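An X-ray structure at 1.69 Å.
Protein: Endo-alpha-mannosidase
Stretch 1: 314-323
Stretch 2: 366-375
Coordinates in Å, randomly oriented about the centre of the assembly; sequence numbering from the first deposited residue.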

ATOM      1  N   ALA A 314       5.896 -14.601   4.581  1.00 18.87           N
ATOM      2  CA  ALA A 314       6.701 -13.588   3.891  1.00 19.23           C
ATOM      3  C   ALA A 314       8.162 -13.644   4.340  1.00 19.27           C
ATOM      4  O   ALA A 314       9.067 -13.611   3.513  1.00 20.26           O
ATOM      5  CB  ALA A 314       6.128 -12.200   4.086  1.00 19.16           C
ATOM      6  N   ILE A 315       8.390 -13.772   5.643  1.00 19.64           N
ATOM      7  CA  ILE A 315       9.757 -13.854   6.171  1.00 20.54           C
ATOM      8  C   ILE A 315      10.433 -15.137   5.685  1.00 21.32           C
ATOM      9  O   ILE A 315      11.571 -15.103   5.207  1.00 21.11           O
ATOM     10  CB  ILE A 315       9.774 -13.762   7.711  1.00 20.36           C
ATOM     11  CG1 ILE A 315       9.341 -12.356   8.166  1.00 20.16           C
ATOM     12  CG2 ILE A 315      11.169 -14.107   8.274  1.00 20.57           C
ATOM     13  CD1 ILE A 315       8.998 -12.286   9.636  1.00 20.94           C
ATOM     14  N   GLU A 316       9.712 -16.254   5.786  1.00 22.91           N
ATOM     15  CA  GLU A 316      10.247 -17.566   5.398  1.00 23.64           C
ATOM     16  C   GLU A 316      10.537 -17.708   3.902  1.00 23.06           C
ATOM     17  O   GLU A 316      11.307 -18.582   3.499  1.00 22.45           O
ATOM     18  CB  GLU A 316       9.314 -18.691   5.866  1.00 25.58           C
ATOM     19  CG  GLU A 316       9.433 -19.005   7.340  1.00 28.17           C
ATOM     20  CD  GLU A 316       8.558 -20.171   7.779  1.00 30.60           C
ATOM     21  OE1 GLU A 316       7.787 -20.712   6.948  1.00 32.66           O
ATOM     22  OE2 GLU A 316       8.643 -20.550   8.970  1.00 32.59           O
ATOM     23  N   SER A 317       9.923 -16.861   3.080  1.00 22.08           N
ATOM     24  CA  SER A 317      10.175 -16.892   1.638  1.00 21.83           C
ATOM     25  C   SER A 317      11.620 -16.530   1.310  1.00 22.10           C
ATOM     26  O   SER A 317      12.126 -16.901   0.250  1.00 22.34           O
ATOM     27  CB  SER A 317       9.236 -15.935   0.903  1.00 21.85           C
ATOM     28  OG  SER A 317       9.636 -14.585   1.100  1.00 21.33           O
ATOM     29  N   GLY A 318      12.263 -15.782   2.213  1.00 22.49           N
ATOM     30  CA  GLY A 318      13.618 -15.271   1.985  1.00 21.51           C
ATOM     31  C   GLY A 318      13.673 -13.909   1.290  1.00 21.82           C
ATOM     32  O   GLY A 318      14.757 -13.417   0.969  1.00 21.52           O
ATOM     33  N   ALA A 319      12.510 -13.294   1.059  1.00 21.05           N
ATOM     34  CA  ALA A 319      12.441 -11.953   0.467  1.00 20.97           C
ATOM     35  C   ALA A 319      13.238 -10.966   1.309  1.00 20.83           C
ATOM     36  O   ALA A 319      13.322 -11.114   2.535  1.00 21.40           O
ATOM     37  CB  ALA A 319      11.003 -11.492   0.355  1.00 20.63           C
ATOM     38  N   SER A 320      13.827  -9.983   0.640  1.00 20.74           N
ATOM     39  CA  SER A 320      14.660  -8.951   1.289  1.00 20.62           C
ATOM     40  C   SER A 320      13.852  -7.735   1.743  1.00 19.40           C
ATOM     41  O   SER A 320      14.334  -6.921   2.542  1.00 18.83           O
ATOM     42  CB  SER A 320      15.775  -8.487   0.338  1.00 22.20           C
ATOM     43  OG  SER A 320      16.683  -9.542   0.048  1.00 24.06           O
ATOM     44  N   TYR A 321      12.645  -7.593   1.196  1.00 18.18           N
ATOM     45  CA  TYR A 321      11.765  -6.462   1.517  1.00 17.21           C
ATOM     46  C   TYR A 321      10.394  -7.031   1.735  1.00 16.47           C
ATOM     47  O   TYR A 321      10.013  -7.980   1.055  1.00 16.57           O
ATOM     48  CB  TYR A 321      11.661  -5.487   0.333  1.00 17.47           C
ATOM     49  CG  TYR A 321      12.934  -4.765  -0.009  1.00 17.93           C
ATOM     50  CD1 TYR A 321      13.914  -5.384  -0.783  1.00 18.23           C
ATOM     51  CD2 TYR A 321      13.146  -3.456   0.416  1.00 17.89           C
ATOM     52  CE1 TYR A 321      15.090  -4.727  -1.111  1.00 18.65           C
ATOM     53  CE2 TYR A 321      14.328  -2.784   0.101  1.00 18.26           C
ATOM     54  CZ  TYR A 321      15.282  -3.430  -0.665  1.00 18.70           C
ATOM     55  OH  TYR A 321      16.444  -2.776  -0.974  1.00 19.24           O
ATOM     56  N   ILE A 322       9.655  -6.460   2.673  1.00 15.81           N
ATOM     57  CA  ILE A 322       8.267  -6.863   2.902  1.00 15.51           C
ATOM     58  C   ILE A 322       7.401  -5.628   2.868  1.00 15.15           C
ATOM     59  O   ILE A 322       7.757  -4.594   3.439  1.00 15.05           O
ATOM     60  CB  ILE A 322       8.113  -7.673   4.223  1.00 15.68           C
ATOM     61  CG1 ILE A 322       8.822  -9.028   4.080  1.00 15.76           C
ATOM     62  CG2 ILE A 322       6.606  -7.875   4.593  1.00 15.90           C
ATOM     63  CD1 ILE A 322       8.814  -9.867   5.366  1.00 15.90           C
ATOM     64  N   SER A 323       6.264  -5.726   2.180  1.00 14.59           N
ATOM     65  CA  SER A 323       5.304  -4.647   2.168  1.00 14.15           C
ATOM     66  C   SER A 323       4.064  -5.050   2.946  1.00 13.91           C
ATOM     67  O   SER A 323       3.705  -6.232   3.023  1.00 13.96           O
ATOM     68  CB  SER A 323       4.959  -4.204   0.734  1.00 13.71           C
ATOM     69  OG  SER A 323       4.446  -5.287  -0.047  1.00 13.77           O
TER
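Stretch 2, residues 366-375: YWVDEFRKAR

Stretch 2 is helical from Tyr 366 to Arg 375, and the helix runs on beyond both ends. Its backbone is held by regular i to i+4 hydrogen bonds, such as Phe 371 N to Trp 367 O at 2.8 Å and Ala 374 N to Glu 370 O at 3.0 Å. It packs against the end of a helix in stretch 1, the loop that follows and the start of a strand. The closest backbone approach is Ile 315 CA to Phe 371 CA, 5.8 Å. Further along, Ser 320 CA lies 7.3 Å from Arg 375 CA. Between these two pairs the numbering rises in both stretches; stretch 1 then turns, and Ile 322 comes back to Phe 371.

The contact is mainly apolar. Ile 315 points toward stretch 2 and fits as a knob among Trp 367, Glu 370, Phe 371 and Ala 374. Ile 315 CD1 lies 3.6 Å from Trp 367 CE3, 3.9 Å from Glu 370 CB and 3.7 Å from Phe 371 N. Ile 315 CG2 lies 3.5 Å from Ala 374 CB, and Ile 315 CG1 lies 3.9 Å from Phe 371 CB. The small side chain of Ala 374 also points toward stretch 1. Phe 371, with chi1 in t, reaches across to the strand, where Ile 322 CD1 meets Phe 371 CD1 at 3.6 Å.

Two backbone carbonyls approach the edge of the Phe 371 ring, near its plane. Ala 319 O is 3.6 Å from Phe 371 CE1, and Ser 320 O is 3.3 Å from Phe 371 CZ. Ring hydrogens carry slight positive charge, so this edge suits carbonyl oxygens.

No hydrogen bond joins the stretches. Some polar side chains bond within their own stretch; others bond elsewhere in the structure. Ser 317 OG donates to Ala 314 O at 2.7 Å and accepts from Ala 319 N at 3.2 Å, tying the turn to the preceding helix. In stretch 2, Lys 373 NZ forms a salt bridge with Glu 370 OE2 at 2.9 Å.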

ATOM      1  N   TYR A 366       6.700  -6.762  16.374  1.00 19.79           N
ATOM      2  CA  TYR A 366       7.140  -8.137  16.625  1.00 20.54           C
ATOM      3  C   TYR A 366       7.640  -8.818  15.355  1.00 20.20           C
ATOM      4  O   TYR A 366       8.721  -9.403  15.330  1.00 19.41           O
ATOM      5  CB  TYR A 366       5.996  -8.958  17.238  1.00 22.02           C
ATOM      6  CG  TYR A 366       6.319 -10.420  17.323  1.00 23.36           C
ATOM      7  CD1 TYR A 366       7.084 -10.913  18.376  1.00 24.33           C
ATOM      8  CD2 TYR A 366       5.883 -11.313  16.339  1.00 24.07           C
ATOM      9  CE1 TYR A 366       7.400 -12.257  18.451  1.00 25.07           C
ATOM     10  CE2 TYR A 366       6.198 -12.661  16.398  1.00 25.14           C
ATOM     11  CZ  TYR A 366       6.952 -13.125  17.469  1.00 25.70           C
ATOM     12  OH  TYR A 366       7.266 -14.452  17.555  1.00 26.25           O
ATOM     13  N   TRP A 367       6.844  -8.743  14.296  1.00 19.16           N
ATOM     14  CA  TRP A 367       7.213  -9.355  13.024  1.00 19.05           C
ATOM     15  C   TRP A 367       8.395  -8.671  12.338  1.00 18.93           C
ATOM     16  O   TRP A 367       9.234  -9.343  11.731  1.00 19.53           O
ATOM     17  CB  TRP A 367       5.991  -9.428  12.102  1.00 18.81           C
ATOM     18  CG  TRP A 367       5.096 -10.531  12.557  1.00 18.35           C
ATOM     19  CD1 TRP A 367       3.821 -10.421  13.030  1.00 18.23           C
ATOM     20  CD2 TRP A 367       5.438 -11.914  12.630  1.00 18.58           C
ATOM     21  NE1 TRP A 367       3.334 -11.661  13.377  1.00 18.39           N
ATOM     22  CE2 TRP A 367       4.308 -12.597  13.142  1.00 18.51           C
ATOM     23  CE3 TRP A 367       6.586 -12.647  12.304  1.00 19.04           C
ATOM     24  CZ2 TRP A 367       4.297 -13.976  13.355  1.00 19.03           C
ATOM     25  CZ3 TRP A 367       6.569 -14.034  12.505  1.00 19.61           C
ATOM     26  CH2 TRP A 367       5.431 -14.676  13.022  1.00 19.61           C
ATOM     27  N   VAL A 368       8.463  -7.349  12.433  1.00 18.88           N
ATOM     28  CA  VAL A 368       9.638  -6.620  11.944  1.00 19.32           C
ATOM     29  C   VAL A 368      10.908  -7.132  12.650  1.00 20.37           C
ATOM     30  O   VAL A 368      11.926  -7.364  12.005  1.00 20.33           O
ATOM     31  CB  VAL A 368       9.475  -5.075  12.054  1.00 18.94           C
ATOM     32  CG1 VAL A 368      10.794  -4.340  11.767  1.00 18.96           C
ATOM     33  CG2 VAL A 368       8.383  -4.575  11.107  1.00 18.95           C
ATOM     34  N   ASP A 369      10.839  -7.334  13.963  1.00 21.91           N
ATOM     35  CA  ASP A 369      11.998  -7.876  14.672  1.00 23.73           C
ATOM     36  C   ASP A 369      12.342  -9.303  14.209  1.00 23.59           C
ATOM     37  O   ASP A 369      13.523  -9.630  14.022  1.00 23.18           O
ATOM     38  CB  ASP A 369      11.815  -7.810  16.183  1.00 25.65           C
ATOM     39  CG  ASP A 369      13.047  -8.279  16.932  1.00 28.48           C
ATOM     40  OD1 ASP A 369      14.107  -7.624  16.827  1.00 30.32           O
ATOM     41  OD2 ASP A 369      12.951  -9.315  17.612  1.00 30.20           O
ATOM     42  N   GLU A 370      11.321 -10.134  14.000  1.00 23.39           N
ATOM     43  CA  GLU A 370      11.540 -11.478  13.458  1.00 23.93           C
ATOM     44  C   GLU A 370      12.180 -11.403  12.076  1.00 23.99           C
ATOM     45  O   GLU A 370      13.036 -12.213  11.733  1.00 23.57           O
ATOM     46  CB  GLU A 370      10.234 -12.279  13.377  1.00 24.75           C
ATOM     47  CG  GLU A 370       9.649 -12.691  14.714  1.00 26.28           C
ATOM     48  CD  GLU A 370      10.592 -13.568  15.517  1.00 27.47           C
ATOM     49  OE1 GLU A 370      11.022 -14.627  15.007  1.00 27.66           O
ATOM     50  OE2 GLU A 370      10.885 -13.188  16.665  1.00 29.04           O
ATOM     51  N   PHE A 371      11.741 -10.432  11.279  1.00 23.55           N
ATOM     52  CA  PHE A 371      12.274 -10.233   9.932  1.00 24.20           C
ATOM     53  C   PHE A 371      13.756  -9.832   9.974  1.00 24.92           C
ATOM     54  O   PHE A 371      14.575 -10.374   9.214  1.00 25.20           O
ATOM     55  CB  PHE A 371      11.417  -9.188   9.205  1.00 23.44           C
ATOM     56  CG  PHE A 371      11.944  -8.763   7.858  1.00 23.54           C
ATOM     57  CD1 PHE A 371      12.060  -9.666   6.802  1.00 23.79           C
ATOM     58  CD2 PHE A 371      12.270  -7.434   7.638  1.00 24.45           C
ATOM     59  CE1 PHE A 371      12.516  -9.252   5.553  1.00 24.24           C
ATOM     60  CE2 PHE A 371      12.732  -7.006   6.391  1.00 25.21           C
ATOM     61  CZ  PHE A 371      12.850  -7.921   5.349  1.00 24.46           C
ATOM     62  N   ARG A 372      14.097  -8.917  10.877  1.00 26.14           N
ATOM     63  CA  ARG A 372      15.478  -8.446  10.998  1.00 27.69           C
ATOM     64  C   ARG A 372      16.395  -9.574  11.461  1.00 29.41           C
ATOM     65  O   ARG A 372      17.513  -9.704  10.962  1.00 29.95           O
ATOM     66  CB  ARG A 372      15.572  -7.230  11.920  1.00 27.92           C
ATOM     67  CG  ARG A 372      14.919  -5.989  11.347  1.00 28.29           C
ATOM     68  CD  ARG A 372      14.934  -4.829  12.333  1.00 29.01           C
ATOM     69  NE  ARG A 372      16.299  -4.396  12.615  1.00 30.52           N
ATOM     70  CZ  ARG A 372      16.953  -3.448  11.947  1.00 31.42           C
ATOM     71  NH1 ARG A 372      16.379  -2.809  10.929  1.00 30.73           N
ATOM     72  NH2 ARG A 372      18.200  -3.146  12.296  1.00 31.98           N
ATOM     73  N   LYS A 373      15.903 -10.401  12.384  1.00 31.24           N
ATOM     74  CA  LYS A 373      16.654 -11.569  12.864  1.00 33.03           C
ATOM     75  C   LYS A 373      16.870 -12.606  11.753  1.00 33.46           C
ATOM     76  O   LYS A 373      17.946 -13.209  11.659  1.00 34.01           O
ATOM     77  CB  LYS A 373      15.968 -12.200  14.078  1.00 33.96           C
ATOM     78  CG  LYS A 373      15.982 -11.300  15.320  1.00 35.35           C
ATOM     79  CD  LYS A 373      15.556 -12.045  16.582  1.00 36.45           C
ATOM     80  CE  LYS A 373      14.057 -12.320  16.589  1.00 37.13           C
ATOM     81  NZ  LYS A 373      13.689 -13.447  17.494  1.00 39.05           N
ATOM     82  N   ALA A 374      15.858 -12.800  10.909  1.00 33.59           N
ATOM     83  CA  ALA A 374      15.959 -13.730   9.778  1.00 33.66           C
ATOM     84  C   ALA A 374      16.948 -13.225   8.721  1.00 34.44           C
ATOM     85  O   ALA A 374      17.746 -14.003   8.180  1.00 34.30           O
ATOM     86  CB  ALA A 374      14.589 -13.987   9.159  1.00 32.90           C
ATOM     87  N   ARG A 375      16.892 -11.926   8.437  1.00 35.48           N
ATOM     88  CA  ARG A 375      17.791 -11.302   7.470  1.00 37.73           C
ATOM     89  C   ARG A 375      19.240 -11.255   7.981  1.00 39.71           C
ATOM     90  O   ARG A 375      20.180 -11.371   7.196  1.00 40.31           O
ATOM     91  CB  ARG A 375      17.297  -9.903   7.101  1.00 36.99           C
TER